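Local coordinates for protein alpha-tubulin N-acetyltransferase (Danio rerio, PDB 4H6U) that transfers an acetyl group from acetyl-coenzyme A to a lysine of alpha-tubulin, using a GNAT-family acetyltransferase core, at residues Leu76-Lys80 / Glu136-Met141; Pro116-Leu120 / Gln151-Asp155; Pro36-Pro40 / Thr127-Tyr133. The protein carries 1 engineered substitution. All blocks are in the same frame, centred on the assembly; numbering follows the deposited sequence.

Interaction 1. Residues Leu76-Lys80 / Glu136-Met141. With K (potassium ion), chain D.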
loop_
_atom_site.group_PDB
_atom_site.type_symbol
_atom_site.label_atom_id
_atom_site.label_comp_id
_atom_site.label_asym_id
_atom_site.label_seq_id
_atom_site.Cartn_x
_atom_site.Cartn_y
_atom_site.Cartn_z
ATOM N N LEU A 76 -5.161 1.922 3.796
ATOM C CA LEU A 76 -5.490 2.893 2.780
ATOM C C LEU A 76 -6.998 3.115 2.738
ATOM O O LEU A 76 -7.763 2.148 2.562
ATOM C CB LEU A 76 -5.013 2.390 1.430
ATOM C CG LEU A 76 -5.286 3.315 0.246
ATOM C CD1 LEU A 76 -4.653 4.694 0.444
ATOM C CD2 LEU A 76 -4.735 2.646 -1.015
ATOM N N TYR A 77 -7.419 4.367 2.912
ATOM C CA TYR A 77 -8.846 4.715 2.794
ATOM C C TYR A 77 -9.118 5.495 1.508
ATOM O O TYR A 77 -8.464 6.508 1.197
ATOM C CB TYR A 77 -9.329 5.559 3.995
ATOM C CG TYR A 77 -9.067 4.946 5.347
ATOM C CD1 TYR A 77 -10.045 4.199 5.986
ATOM C CD2 TYR A 77 -7.833 5.082 5.975
ATOM C CE1 TYR A 77 -9.808 3.613 7.219
ATOM C CE2 TYR A 77 -7.591 4.494 7.205
ATOM C CZ TYR A 77 -8.573 3.758 7.818
ATOM O OH TYR A 77 -8.332 3.187 9.041
ATOM N N LEU A 78 -10.133 5.025 0.797
ATOM C CA LEU A 78 -10.588 5.675 -0.426
ATOM C C LEU A 78 -12.020 6.162 -0.211
ATOM O O LEU A 78 -12.875 5.424 0.301
ATOM C CB LEU A 78 -10.558 4.707 -1.604
ATOM C CG LEU A 78 -9.241 3.952 -1.876
ATOM C CD1 LEU A 78 -9.385 3.132 -3.127
ATOM C CD2 LEU A 78 -8.085 4.898 -2.023
ATOM N N LEU A 79 -12.256 7.406 -0.619
ATOM C CA LEU A 79 -13.549 8.057 -0.536
ATOM C C LEU A 79 -14.185 8.057 -1.916
ATOM O O LEU A 79 -13.614 8.643 -2.851
ATOM C CB LEU A 79 -13.399 9.495 -0.005
ATOM C CG LEU A 79 -14.678 10.272 0.356
ATOM C CD1 LEU A 79 -15.526 9.614 1.469
ATOM C CD2 LEU A 79 -14.276 11.692 0.745
ATOM N N LYS A 80 -15.337 7.382 -2.025
ATOM C CA LYS A 80 -16.088 7.190 -3.286
ATOM C C LYS A 80 -17.211 8.238 -3.364
ATOM O O LYS A 80 -18.056 8.325 -2.456
ATOM C CB LYS A 80 -16.667 5.727 -3.362
ATOM C CG LYS A 80 -17.455 5.267 -4.671
ATOM C CD LYS A 80 -17.411 3.694 -5.008
ATOM C CE LYS A 80 -18.146 2.743 -4.028
ATOM N NZ LYS A 80 -19.643 2.881 -4.035
ATOM N N GLU A 136 -13.850 14.796 5.594
ATOM C CA GLU A 136 -14.659 13.588 5.728
ATOM C C GLU A 136 -13.748 12.351 5.857
ATOM O O GLU A 136 -13.974 11.529 6.720
ATOM C CB GLU A 136 -15.661 13.434 4.564
ATOM C CG GLU A 136 -16.695 12.372 4.851
ATOM C CD GLU A 136 -17.784 12.236 3.794
ATOM O OE1 GLU A 136 -17.637 12.759 2.669
ATOM O OE2 GLU A 136 -18.768 11.522 4.077
ATOM N N LEU A 137 -12.715 12.221 5.032
ATOM C CA LEU A 137 -11.804 11.076 5.143
ATOM C C LEU A 137 -11.054 11.018 6.456
ATOM O O LEU A 137 -10.924 9.949 7.069
ATOM C CB LEU A 137 -10.752 11.105 4.043
ATOM C CG LEU A 137 -10.949 10.082 2.948
ATOM C CD1 LEU A 137 -9.741 10.070 2.037
ATOM C CD2 LEU A 137 -11.197 8.676 3.521
ATOM N N PHE A 138 -10.473 12.158 6.826
ATOM C CA PHE A 138 -9.662 12.240 8.021
ATOM C C PHE A 138 -10.561 11.898 9.228
ATOM O O PHE A 138 -10.235 11.032 10.032
ATOM C CB PHE A 138 -9.037 13.638 8.121
ATOM C CG PHE A 138 -7.870 13.741 9.061
ATOM C CD1 PHE A 138 -6.667 13.110 8.798
ATOM C CD2 PHE A 138 -7.978 14.509 10.214
ATOM C CE1 PHE A 138 -5.570 13.216 9.694
ATOM C CE2 PHE A 138 -6.898 14.646 11.111
ATOM C CZ PHE A 138 -5.688 13.982 10.837
ATOM N N ASP A 139 -11.722 12.511 9.313
ATOM C CA ASP A 139 -12.655 12.196 10.396
ATOM C C ASP A 139 -13.024 10.704 10.442
ATOM O O ASP A 139 -13.023 10.095 11.503
ATOM C CB ASP A 139 -13.937 13.031 10.290
ATOM C CG ASP A 139 -13.735 14.487 10.705
ATOM O OD1 ASP A 139 -12.647 14.833 11.230
ATOM O OD2 ASP A 139 -14.687 15.292 10.531
ATOM N N PHE A 140 -13.266 10.092 9.288
ATOM C CA PHE A 140 -13.579 8.677 9.281
ATOM C C PHE A 140 -12.417 7.839 9.860
ATOM O O PHE A 140 -12.635 6.937 10.684
ATOM C CB PHE A 140 -13.934 8.215 7.873
ATOM C CG PHE A 140 -14.386 6.779 7.817
ATOM C CD1 PHE A 140 -15.721 6.464 7.889
ATOM C CD2 PHE A 140 -13.454 5.744 7.776
ATOM C CE1 PHE A 140 -16.161 5.131 7.865
ATOM C CE2 PHE A 140 -13.855 4.409 7.765
ATOM C CZ PHE A 140 -15.218 4.092 7.819
ATOM N N MET A 141 -11.193 8.167 9.473
ATOM C CA MET A 141 -10.010 7.436 9.961
ATOM C C MET A 141 -9.865 7.620 11.488
ATOM O O MET A 141 -9.686 6.658 12.225
ATOM C CB MET A 141 -8.754 7.907 9.213
ATOM C CG MET A 141 -7.433 7.247 9.651
ATOM S SD MET A 141 -6.644 8.100 11.045
ATOM C CE MET A 141 -6.288 9.684 10.345
HETATM K K K D . -20.497 0.853 -2.700
#

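Interaction 2. Residues Pro116-Leu120 / Gln151-Asp155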
loop_
_atom_site.group_PDB
_atom_site.type_symbol
_atom_site.label_atom_id
_atom_site.label_comp_id
_atom_site.label_asym_id
_atom_site.label_seq_id
_atom_site.Cartn_x
_atom_site.Cartn_y
_atom_site.Cartn_z
ATOM N N PRO A 116 3.750 5.410 17.011
ATOM C CA PRO A 116 2.428 6.015 16.819
ATOM C C PRO A 116 1.879 5.698 15.456
ATOM O O PRO A 116 2.615 5.201 14.596
ATOM C CB PRO A 116 2.711 7.514 16.901
ATOM C CG PRO A 116 4.108 7.635 16.292
ATOM C CD PRO A 116 4.841 6.359 16.718
ATOM N N LEU A 117 0.598 6.002 15.274
ATOM C CA LEU A 117 -0.021 5.917 13.974
ATOM C C LEU A 117 0.404 7.132 13.160
ATOM O O LEU A 117 0.393 8.250 13.676
ATOM C CB LEU A 117 -1.548 5.899 14.116
ATOM C CG LEU A 117 -2.274 5.572 12.818
ATOM C CD1 LEU A 117 -2.049 4.106 12.518
ATOM C CD2 LEU A 117 -3.749 5.868 12.939
ATOM N N CYS A 118 0.831 6.922 11.922
ATOM C CA CYS A 118 1.305 8.040 11.105
ATOM C C CYS A 118 0.441 8.209 9.896
ATOM O O CYS A 118 -0.054 7.230 9.323
ATOM C CB CYS A 118 2.731 7.799 10.628
ATOM S SG CYS A 118 3.880 7.501 11.919
ATOM N N VAL A 119 0.314 9.451 9.465
ATOM C CA VAL A 119 -0.246 9.713 8.149
ATOM C C VAL A 119 0.882 9.660 7.139
ATOM O O VAL A 119 1.893 10.335 7.320
ATOM C CB VAL A 119 -0.962 11.067 8.054
ATOM C CG1 VAL A 119 -1.501 11.263 6.629
ATOM C CG2 VAL A 119 -2.065 11.142 9.081
ATOM N N LEU A 120 0.727 8.810 6.125
ATOM C CA LEU A 120 1.757 8.571 5.102
ATOM C C LEU A 120 1.416 9.213 3.755
ATOM O O LEU A 120 2.299 9.533 2.978
ATOM C CB LEU A 120 1.979 7.056 4.949
ATOM C CG LEU A 120 2.343 6.362 6.274
ATOM C CD1 LEU A 120 2.387 4.853 6.199
ATOM C CD2 LEU A 120 3.653 6.876 6.755
ATOM N N GLN A 151 -2.221 12.728 18.646
ATOM C CA GLN A 151 -1.502 11.504 19.051
ATOM C C GLN A 151 -0.848 10.791 17.907
ATOM O O GLN A 151 -0.205 9.763 18.109
ATOM C CB GLN A 151 -2.454 10.496 19.709
ATOM C CG GLN A 151 -3.165 10.980 20.962
ATOM C CD GLN A 151 -4.270 10.014 21.413
ATOM O OE1 GLN A 151 -5.055 9.516 20.599
ATOM N NE2 GLN A 151 -4.279 9.692 22.703
ATOM N N MET A 152 -0.950 11.349 16.710
ATOM C CA MET A 152 -0.291 10.744 15.567
ATOM C C MET A 152 0.865 11.591 15.066
ATOM O O MET A 152 1.018 12.736 15.452
ATOM C CB MET A 152 -1.280 10.505 14.443
ATOM C CG MET A 152 -1.793 11.725 13.822
ATOM S SD MET A 152 -2.779 11.260 12.380
ATOM C CE MET A 152 -3.795 10.015 13.078
ATOM N N ALA A 153 1.698 10.980 14.237
ATOM C CA ALA A 153 2.791 11.660 13.559
ATOM C C ALA A 153 2.489 11.840 12.058
ATOM O O ALA A 153 1.711 11.090 11.469
ATOM C CB ALA A 153 4.073 10.860 13.727
ATOM N N TYR A 154 3.075 12.872 11.462
ATOM C CA TYR A 154 2.788 13.184 10.078
ATOM C C TYR A 154 4.074 13.166 9.257
ATOM O O TYR A 154 5.024 13.904 9.519
ATOM C CB TYR A 154 2.082 14.538 9.993
ATOM C CG TYR A 154 0.774 14.531 10.754
ATOM C CD1 TYR A 154 -0.422 14.183 10.127
ATOM C CD2 TYR A 154 0.738 14.814 12.123
ATOM C CE1 TYR A 154 -1.631 14.170 10.838
ATOM C CE2 TYR A 154 -0.453 14.793 12.837
ATOM C CZ TYR A 154 -1.636 14.453 12.193
ATOM O OH TYR A 154 -2.810 14.446 12.920
ATOM N N ASP A 155 4.115 12.279 8.271
ATOM C CA ASP A 155 5.322 12.086 7.485
ATOM C C ASP A 155 5.423 13.119 6.341
ATOM O O ASP A 155 4.671 13.063 5.370
ATOM C CB ASP A 155 5.274 10.692 6.922
ATOM C CG ASP A 155 6.534 10.287 6.236
ATOM O OD1 ASP A 155 7.427 11.112 5.972
ATOM O OD2 ASP A 155 6.628 9.085 5.977
#

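Interaction 3. Residues Pro36-Pro40 / Thr127-Tyr133. With ACO (acetyl coenzyme *a), chain C.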
loop_
_atom_site.group_PDB
_atom_site.type_symbol
_atom_site.label_atom_id
_atom_site.label_comp_id
_atom_site.label_asym_id
_atom_site.label_seq_id
_atom_site.Cartn_x
_atom_site.Cartn_y
_atom_site.Cartn_z
ATOM N N PRO A 36 -24.953 18.644 -7.129
ATOM C CA PRO A 36 -23.830 17.720 -6.961
ATOM C C PRO A 36 -22.535 18.402 -7.321
ATOM O O PRO A 36 -22.532 19.336 -8.120
ATOM C CB PRO A 36 -24.132 16.576 -7.948
ATOM C CG PRO A 36 -25.356 17.025 -8.757
ATOM C CD PRO A 36 -25.635 18.453 -8.421
ATOM N N ASP A 37 -21.440 17.947 -6.734
ATOM C CA ASP A 37 -20.148 18.476 -7.123
ATOM C C ASP A 37 -19.754 17.910 -8.488
ATOM O O ASP A 37 -20.014 16.751 -8.799
ATOM C CB ASP A 37 -19.085 18.213 -6.043
ATOM C CG ASP A 37 -19.379 18.976 -4.738
ATOM O OD1 ASP A 37 -19.845 20.128 -4.809
ATOM O OD2 ASP A 37 -19.172 18.423 -3.640
ATOM N N PRO A 38 -19.158 18.759 -9.324
ATOM C CA PRO A 38 -18.645 18.438 -10.662
ATOM C C PRO A 38 -17.455 17.472 -10.632
ATOM O O PRO A 38 -16.515 17.632 -9.847
ATOM C CB PRO A 38 -18.218 19.808 -11.198
ATOM C CG PRO A 38 -17.909 20.607 -9.987
ATOM C CD PRO A 38 -18.887 20.161 -8.955
ATOM N N LEU A 39 -17.620 16.378 -11.365
ATOM C CA LEU A 39 -16.598 15.354 -11.571
ATOM C C LEU A 39 -15.624 15.707 -12.710
ATOM O O LEU A 39 -16.015 16.213 -13.757
ATOM C CB LEU A 39 -17.273 14.012 -11.839
ATOM C CG LEU A 39 -18.055 13.534 -10.614
ATOM C CD1 LEU A 39 -18.747 12.194 -10.889
ATOM C CD2 LEU A 39 -17.133 13.436 -9.389
ATOM N N PRO A 40 -14.327 15.545 -12.462
ATOM C CA PRO A 40 -13.391 15.786 -13.566
ATOM C C PRO A 40 -13.380 14.589 -14.500
ATOM O O PRO A 40 -14.117 13.630 -14.258
ATOM C CB PRO A 40 -12.044 15.893 -12.859
ATOM C CG PRO A 40 -12.213 14.944 -11.666
ATOM C CD PRO A 40 -13.648 15.088 -11.233
ATOM N N THR A 127 -9.675 19.489 -8.442
ATOM C CA THR A 127 -10.862 20.334 -8.640
ATOM C C THR A 127 -11.873 20.211 -7.472
ATOM O O THR A 127 -12.809 21.000 -7.366
ATOM C CB THR A 127 -11.591 19.986 -9.983
ATOM O OG1 THR A 127 -11.806 18.578 -10.050
ATOM C CG2 THR A 127 -10.773 20.365 -11.172
ATOM N N LEU A 128 -11.689 19.228 -6.597
ATOM C CA LEU A 128 -12.626 19.013 -5.507
ATOM C C LEU A 128 -12.038 19.234 -4.133
ATOM O O LEU A 128 -12.673 18.905 -3.130
ATOM C CB LEU A 128 -13.179 17.600 -5.572
ATOM C CG LEU A 128 -14.103 17.331 -6.758
ATOM C CD1 LEU A 128 -14.527 15.876 -6.764
ATOM C CD2 LEU A 128 -15.314 18.244 -6.680
ATOM N N GLN A 129 -10.817 19.750 -4.078
ATOM C CA GLN A 129 -10.243 20.170 -2.810
ATOM C C GLN A 129 -11.092 21.325 -2.259
ATOM O O GLN A 129 -11.788 21.999 -3.011
ATOM C CB GLN A 129 -8.784 20.609 -3.004
ATOM C CG GLN A 129 -7.778 19.474 -2.930
ATOM C CD GLN A 129 -6.441 19.773 -3.655
ATOM O OE1 GLN A 129 -5.997 20.915 -3.706
ATOM N NE2 GLN A 129 -5.804 18.733 -4.209
ATOM N N ARG A 130 -11.066 21.519 -0.944
ATOM C CA ARG A 130 -11.786 22.621 -0.294
ATOM C C ARG A 130 -13.301 22.503 -0.440
ATOM O O ARG A 130 -14.004 23.516 -0.505
ATOM C CB ARG A 130 -11.315 23.966 -0.855
ATOM C CG ARG A 130 -10.002 24.439 -0.226
ATOM C CD ARG A 130 -9.797 25.931 -0.418
ATOM N NE ARG A 130 -9.088 26.518 0.710
ATOM C CZ ARG A 130 -8.148 27.468 0.636
ATOM N NH1 ARG A 130 -7.766 27.988 -0.519
ATOM N NH2 ARG A 130 -7.594 27.916 1.748
ATOM N N HIS A 131 -13.791 21.270 -0.534
ATOM C CA HIS A 131 -15.222 20.996 -0.558
ATOM C C HIS A 131 -15.636 20.160 0.673
ATOM O O HIS A 131 -16.769 19.745 0.797
ATOM C CB HIS A 131 -15.603 20.256 -1.824
ATOM C CG HIS A 131 -15.576 21.105 -3.056
ATOM N ND1 HIS A 131 -14.424 21.701 -3.528
ATOM C CD2 HIS A 131 -16.564 21.469 -3.908
ATOM C CE1 HIS A 131 -14.701 22.376 -4.631
ATOM N NE2 HIS A 131 -15.994 22.263 -4.875
ATOM N N GLY A 132 -14.682 19.850 1.539
ATOM C CA GLY A 132 -14.945 19.153 2.776
ATOM C C GLY A 132 -14.592 17.674 2.718
ATOM O O GLY A 132 -14.742 16.968 3.715
ATOM N N TYR A 133 -14.101 17.221 1.562
ATOM C CA TYR A 133 -13.803 15.804 1.322
ATOM C C TYR A 133 -12.632 15.314 2.180
ATOM O O TYR A 133 -12.726 14.266 2.816
ATOM C CB TYR A 133 -13.534 15.563 -0.182
ATOM C CG TYR A 133 -14.783 15.591 -1.023
ATOM C CD1 TYR A 133 -15.847 14.768 -0.725
ATOM C CD2 TYR A 133 -14.920 16.466 -2.077
ATOM C CE1 TYR A 133 -16.992 14.796 -1.478
ATOM C CE2 TYR A 133 -16.079 16.509 -2.826
ATOM C CZ TYR A 133 -17.110 15.673 -2.514
ATOM O OH TYR A 133 -18.270 15.674 -3.239
HETATM N N1A ACO C . -4.302 26.155 0.082
HETATM C C2A ACO C . -4.298 26.156 1.462
HETATM N N3A ACO C . -4.962 25.347 2.260
HETATM C C4A ACO C . -5.794 24.423 1.612
HETATM C C5A ACO C . -5.920 24.333 0.211
HETATM C C6A ACO C . -5.116 25.256 -0.544
HETATM N N6A ACO C . -5.096 25.314 -1.899
HETATM N N7A ACO C . -6.844 23.288 -0.090
HETATM C C8A ACO C . -7.275 22.794 1.129
HETATM N N9A ACO C . -6.640 23.496 2.173
HETATM C C1B ACO C . -6.727 23.383 3.610
HETATM C C2B ACO C . -7.125 24.686 4.287
HETATM O O2B ACO C . -6.824 24.678 5.655
HETATM C C3B ACO C . -8.698 24.534 4.120
HETATM O O3B ACO C . -9.384 25.267 4.951
HETATM P P3B ACO C . -9.917 26.881 4.253
HETATM O O7A ACO C . -10.680 27.309 5.470
HETATM O O8A ACO C . -8.558 27.500 4.039
HETATM O O9A ACO C . -10.679 26.486 3.029
HETATM C C4B ACO C . -8.894 23.071 4.401
HETATM O O4B ACO C . -7.679 22.400 3.942
HETATM C C5B ACO C . -10.154 22.591 3.679
HETATM O O5B ACO C . -10.761 21.513 4.285
HETATM P P1A ACO C . -11.227 20.248 3.306
HETATM O O1A ACO C . -11.850 19.285 4.250
HETATM O O2A ACO C . -11.926 20.773 2.068
HETATM O O3A ACO C . -9.781 19.578 2.828
HETATM P P2A ACO C . -9.534 19.054 1.372
HETATM O O4A ACO C . -10.495 18.007 0.925
HETATM O O5A ACO C . -9.031 20.064 0.402
HETATM O O6A ACO C . -8.100 17.951 1.658
HETATM C CBP ACO C . -5.744 17.942 1.483
HETATM C CCP ACO C . -6.960 18.438 2.257
HETATM C CDP ACO C . -4.427 18.469 2.073
HETATM C CEP ACO C . -5.739 16.382 1.436
HETATM C CAP ACO C . -5.941 18.462 0.023
HETATM O OAP ACO C . -5.974 19.869 -0.098
HETATM C C9P ACO C . -5.003 17.758 -1.001
HETATM O O9P ACO C . -5.273 16.630 -1.338
HETATM N N8P ACO C . -3.848 18.153 -1.588
HETATM C C7P ACO C . -3.116 19.324 -1.517
HETATM C C6P ACO C . -1.604 19.100 -2.020
HETATM C C5P ACO C . -0.881 17.752 -1.628
HETATM O O5P ACO C . -0.033 17.232 -2.372
HETATM N N4P ACO C . -1.208 17.124 -0.380
HETATM C C3P ACO C . -0.592 15.843 0.176
HETATM C C2P ACO C . -0.427 15.683 1.748
HETATM S S1P ACO C . 1.313 15.319 2.563
HETATM C C ACO C . 1.249 13.604 3.093
HETATM O O ACO C . 0.468 12.914 2.554
HETATM C CH3 ACO C . 1.534 13.322 4.551
#

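Interaction 1. Residues Leu76-Lys80 / Glu136-Met141
Strand 76-80 and helix 136-141 meet at a closest axis approach of 9.3 Å and an angle of 134°, so the helix runs obliquely against the strand. The nearest CA pair is L79–L137, at 6.7 Å, and no hydrogen bond crosses: the contact, burying 351 Å², rests on side chains. Strand alternation selects them, since the CA-to-CB bonds of Y77 and L79 point toward the helix and that of L78 points away. L137 fits against both, with L137 CD2 3.7 Å from Y77 CB and L137 CG 3.9 Å from L79 CB. M141 CB lies over one face of the Y77 ring, whose CE2 is 3.7 Å from M141 CG. E136 borders L79, but its carboxylate bonds to S24 and N25. K80 does not reach the helix; its NZ lies 2.6 Å from the potassium ion. On the reverse face, L76 and L78 pack on P16 and F15 of the second subunit. Helix 133-145, which follows the pyrophosphate-binding loop, lies on the central sheet as in GNAT acetyltransferases.

Interaction 2. Residues Pro116-Leu120 / Gln151-Asp155
P116 precedes the strand and sets its ring against the partner, P116 CG being 4.1 Å from A153 CB. Pairing starts at L117, whose O accepts from A153 N at 3.1 Å, while L117 CD2 lies 4.1 Å from M152 CE. C118 faces A153 across a parallel bridge (CA to CA 4.6 Å), with C118 SG 3.8 Å from A153 CB. V119 forms the next bridge, with Y154, and bonds to the two residues flanking it: V119 N to A153 O at 2.9 Å and D155 N to V119 O at 3.1 Å. V119 CG2 also meets M152 SD at 3.4 Å and Y154 CE1 at 3.5 Å. At L120 psi falls to -32° and the L120–D155 CA distance grows to 5.5 Å, consistent with the GNAT splay between these strands; both residues touch acetyl-CoA. The pair begins and ends a beta-alpha-beta unit: helix 133-145 covers the face bearing V119 and Y154, F181 meets C118 and A153 on the other, and strands 90-99 and 181-182 flank the pair.

Interaction 3. Residues Pro36-Pro40 / Thr127-Tyr133
The pyrophosphate-binding loop of the acetyl-CoA pocket has its outer side against residues 36-40. On the cofactor side, R130 N donates to ACO O5A at 2.8 Å and G132 N to ACO O2A at 3.0 Å, while the R130 side chain holds the 3'-phosphate, with NE 2.8 Å from ACO O9A and NH2 2.5 Å from ACO O8A. The run Q129-R130-H131-G132-Y133-G134 matches the GNAT signature Q/R-x-x-G-x-G/A; G132 is the N-cap residue of the helix that follows. At phi 102° and psi 0°, a CB on G132 would collide with the carbonyl O of H131. H131 ND1 braces the turn by donating to Q129 O at 2.7 Å. L128 CD2 packs 3.4 Å from P38 O and 3.8 Å from D37 CB, and P40 CB lies 3.9 Å from T127 OG1. D37 OD1 sits at the H131 ring edge, 3.7 Å from H131 CD2. D37 OD2 is 2.9 Å from Y133 OH and forms a salt bridge with R30, which also bonds to H131 O.

Overall arrangement
From the N terminus, the first segments of interactions 3, 1 and 2 come in that order, as do their partners. Interaction 3 closes a span of 86 intervening residues, tying the loop after helix 25-32 to the cofactor loop; interaction 1 closes 55, tying strand 75-81 to helix 133-145; interaction 2 closes 30, joining strands 117-124 and 153-155. Every pair of spans therefore crosses and none nests. Helix 133-145 links them: L79 CD2 lies 3.6 Å from Y133 O, joining interactions 1 and 3, while M141 CE to M152 CE, at 3.7 Å, joins 1 and 2. Interactions 2 and 3, with centres about 26 Å apart, lie on opposite sides of the chain's centre without touching.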